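Local coordinates for 3-keto-5-aminohexanoate cleavage protein (Burkholderia xenovorans LB400, PDB 3E02) that probably cleaves beta-keto acids such as 3-keto-5-aminohexanoate, using a zinc ion bound in a TIM-barrel fold, at residues A[115-120]-A[172-177]. Sequence-based numbering, arbitrary orientation.
Sequences GSLNFN and ECYDVG. With EDO (1,2-ethanediol), chain D.
The ring of Tyr174 takes Leu117 over one face, while Phe119 reaches it obliquely and a 1,2-ethanediol oxygen lies at its edge. Over that face the two leucine methyls divide the work: CD2 sits above the ring, 4.0 Å from Tyr174 CD1, whereas CD1 leans against the root of the side chain, 3.7 Å from Tyr174 CB. With CG between the backbone N and the carbonyl carbon (chi1 65°), Leu117 brings both branches to the tyrosine, the side chains crossing at about a right angle. Phe119 makes a different approach: its CE2 comes 3.6 Å from Tyr174 CE2, with the ring planes inclined at 71° and the ring centroids of Phe119 and Tyr174 5.8 Å apart. O2 of the 1,2-ethanediol, a molecule probably from the crystallisation liquor, lies near both ring planes, 3.6 Å from Phe119 CZ, and makes a weak hydrogen bond with Tyr174 OH at 3.4 Å. The stronger partner of that hydroxyl is Asn113 OD1, which ties the ring's polar end to the adjacent strand 109-113, while Leu117 and Phe119 pack against the ring. Leu148, on the strand paired with 117-118, touches the side chains of both Phe119 and Tyr174, and the diol is also hydrogen-bonded to Asp260 OD1. Here, then, is an example of residues following adjacent parallel strands 109-113 and 168-173 closing together at the C-terminal mouth of a TIM barrel, where the active site probably lies: the side chain of Tyr174 is about 6 Å from the bound zinc ion, which His50, His52 and Glu259 hold.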
loop_
_atom_site.group_PDB
_atom_site.type_symbol
_atom_site.label_atom_id
_atom_site.label_comp_id
_atom_site.label_asym_id
_atom_site.label_seq_id
_atom_site.Cartn_x
_atom_site.Cartn_y
_atom_site.Cartn_z
ATOM N N GLY A 115 5.748 22.343 4.294
ATOM C CA GLY A 115 5.684 22.061 5.722
ATOM C C GLY A 115 7.005 22.281 6.397
ATOM O O GLY A 115 8.033 22.409 5.728
ATOM N N SER A 116 6.963 22.365 7.718
ATOM C CA SER A 116 8.167 22.544 8.522
ATOM C C SER A 116 8.699 21.167 8.861
ATOM O O SER A 116 7.926 20.258 9.206
ATOM C CB SER A 116 7.876 23.335 9.795
ATOM O OG SER A 116 7.353 24.617 9.501
ATOM N N LEU A 117 10.004 20.977 8.719
ATOM C CA LEU A 117 10.626 19.715 9.087
ATOM C C LEU A 117 12.065 19.879 9.531
ATOM O O LEU A 117 12.746 20.821 9.110
ATOM C CB LEU A 117 10.623 18.739 7.893
ATOM C CG LEU A 117 11.445 19.072 6.624
ATOM C CD1 LEU A 117 11.870 17.814 5.863
ATOM C CD2 LEU A 117 10.699 20.046 5.708
ATOM N N ASN A 118 12.534 18.916 10.320
ATOM C CA ASN A 118 13.969 18.783 10.594
ATOM C C ASN A 118 14.638 18.567 9.225
ATOM O O ASN A 118 14.072 17.893 8.365
ATOM C CB ASN A 118 14.266 17.574 11.481
ATOM C CG ASN A 118 13.785 17.749 12.902
ATOM O OD1 ASN A 118 13.470 18.862 13.332
ATOM N ND2 ASN A 118 13.749 16.651 13.653
ATOM N N PHE A 119 15.785 19.197 9.002
ATOM C CA PHE A 119 16.479 19.107 7.704
ATOM C C PHE A 119 17.950 18.943 8.078
ATOM O O PHE A 119 18.681 19.921 8.177
ATOM C CB PHE A 119 16.188 20.361 6.866
ATOM C CG PHE A 119 16.384 20.161 5.391
ATOM C CD1 PHE A 119 17.640 19.821 4.874
ATOM C CD2 PHE A 119 15.315 20.322 4.503
ATOM C CE1 PHE A 119 17.820 19.616 3.496
ATOM C CE2 PHE A 119 15.483 20.123 3.124
ATOM C CZ PHE A 119 16.737 19.775 2.621
ATOM N N ASN A 120 18.343 17.689 8.293
ATOM C CA ASN A 120 19.643 17.312 8.827
ATOM C C ASN A 120 20.594 16.773 7.752
ATOM O O ASN A 120 20.444 15.639 7.290
ATOM C CB ASN A 120 19.420 16.273 9.949
ATOM C CG ASN A 120 20.692 15.942 10.745
ATOM O OD1 ASN A 120 21.788 16.431 10.445
ATOM N ND2 ASN A 120 20.537 15.101 11.774
ATOM N N GLU A 172 6.820 21.668 -2.921
ATOM C CA GLU A 172 7.804 20.681 -2.431
ATOM C C GLU A 172 7.216 19.975 -1.225
ATOM O O GLU A 172 6.997 20.601 -0.195
ATOM C CB GLU A 172 9.144 21.293 -2.019
ATOM C CG GLU A 172 9.686 22.390 -2.883
ATOM C CD GLU A 172 9.832 22.023 -4.325
ATOM O OE1 GLU A 172 10.003 20.840 -4.659
ATOM O OE2 GLU A 172 9.808 22.956 -5.130
ATOM N N CYS A 173 6.977 18.674 -1.365
ATOM C CA CYS A 173 6.352 17.843 -0.343
ATOM C C CYS A 173 7.366 16.792 0.113
ATOM O O CYS A 173 7.675 15.872 -0.634
ATOM C CB CYS A 173 5.098 17.202 -0.942
ATOM S SG CYS A 173 3.838 18.423 -1.477
ATOM N N TYR A 174 7.897 16.966 1.323
ATOM C CA TYR A 174 8.920 16.094 1.928
ATOM C C TYR A 174 8.350 14.950 2.764
ATOM O O TYR A 174 9.108 14.143 3.276
ATOM C CB TYR A 174 9.843 16.902 2.848
ATOM C CG TYR A 174 10.632 17.969 2.164
ATOM C CD1 TYR A 174 10.043 19.192 1.843
ATOM C CD2 TYR A 174 11.983 17.786 1.853
ATOM C CE1 TYR A 174 10.753 20.196 1.202
ATOM C CE2 TYR A 174 12.720 18.809 1.211
ATOM C CZ TYR A 174 12.086 20.011 0.902
ATOM O OH TYR A 174 12.759 21.039 0.288
ATOM N N ASP A 175 7.042 14.931 2.972
ATOM C CA ASP A 175 6.411 13.876 3.756
ATOM C C ASP A 175 4.914 13.873 3.466
ATOM O O ASP A 175 4.393 14.812 2.865
ATOM C CB ASP A 175 6.696 14.096 5.258
ATOM C CG ASP A 175 6.794 12.797 6.044
ATOM O OD1 ASP A 175 6.321 11.728 5.585
ATOM O OD2 ASP A 175 7.303 12.861 7.169
ATOM N N VAL A 176 4.223 12.835 3.922
ATOM C CA VAL A 176 2.786 12.671 3.640
ATOM C C VAL A 176 1.957 13.842 4.193
ATOM O O VAL A 176 1.032 14.304 3.523
ATOM C CB VAL A 176 2.248 11.324 4.175
ATOM C CG1 VAL A 176 0.759 11.157 3.832
ATOM C CG2 VAL A 176 3.100 10.147 3.616
ATOM N N GLY A 177 2.330 14.348 5.372
ATOM C CA GLY A 177 1.634 15.484 5.993
ATOM C C GLY A 177 1.625 16.736 5.120
ATOM O O GLY A 177 0.686 17.528 5.177
HETATM C C1 EDO D . 17.507 19.039 -2.231
HETATM O O1 EDO D . 17.958 17.724 -2.578
HETATM C C2 EDO D . 16.153 18.939 -1.536
HETATM O O2 EDO D . 15.839 20.174 -0.882
#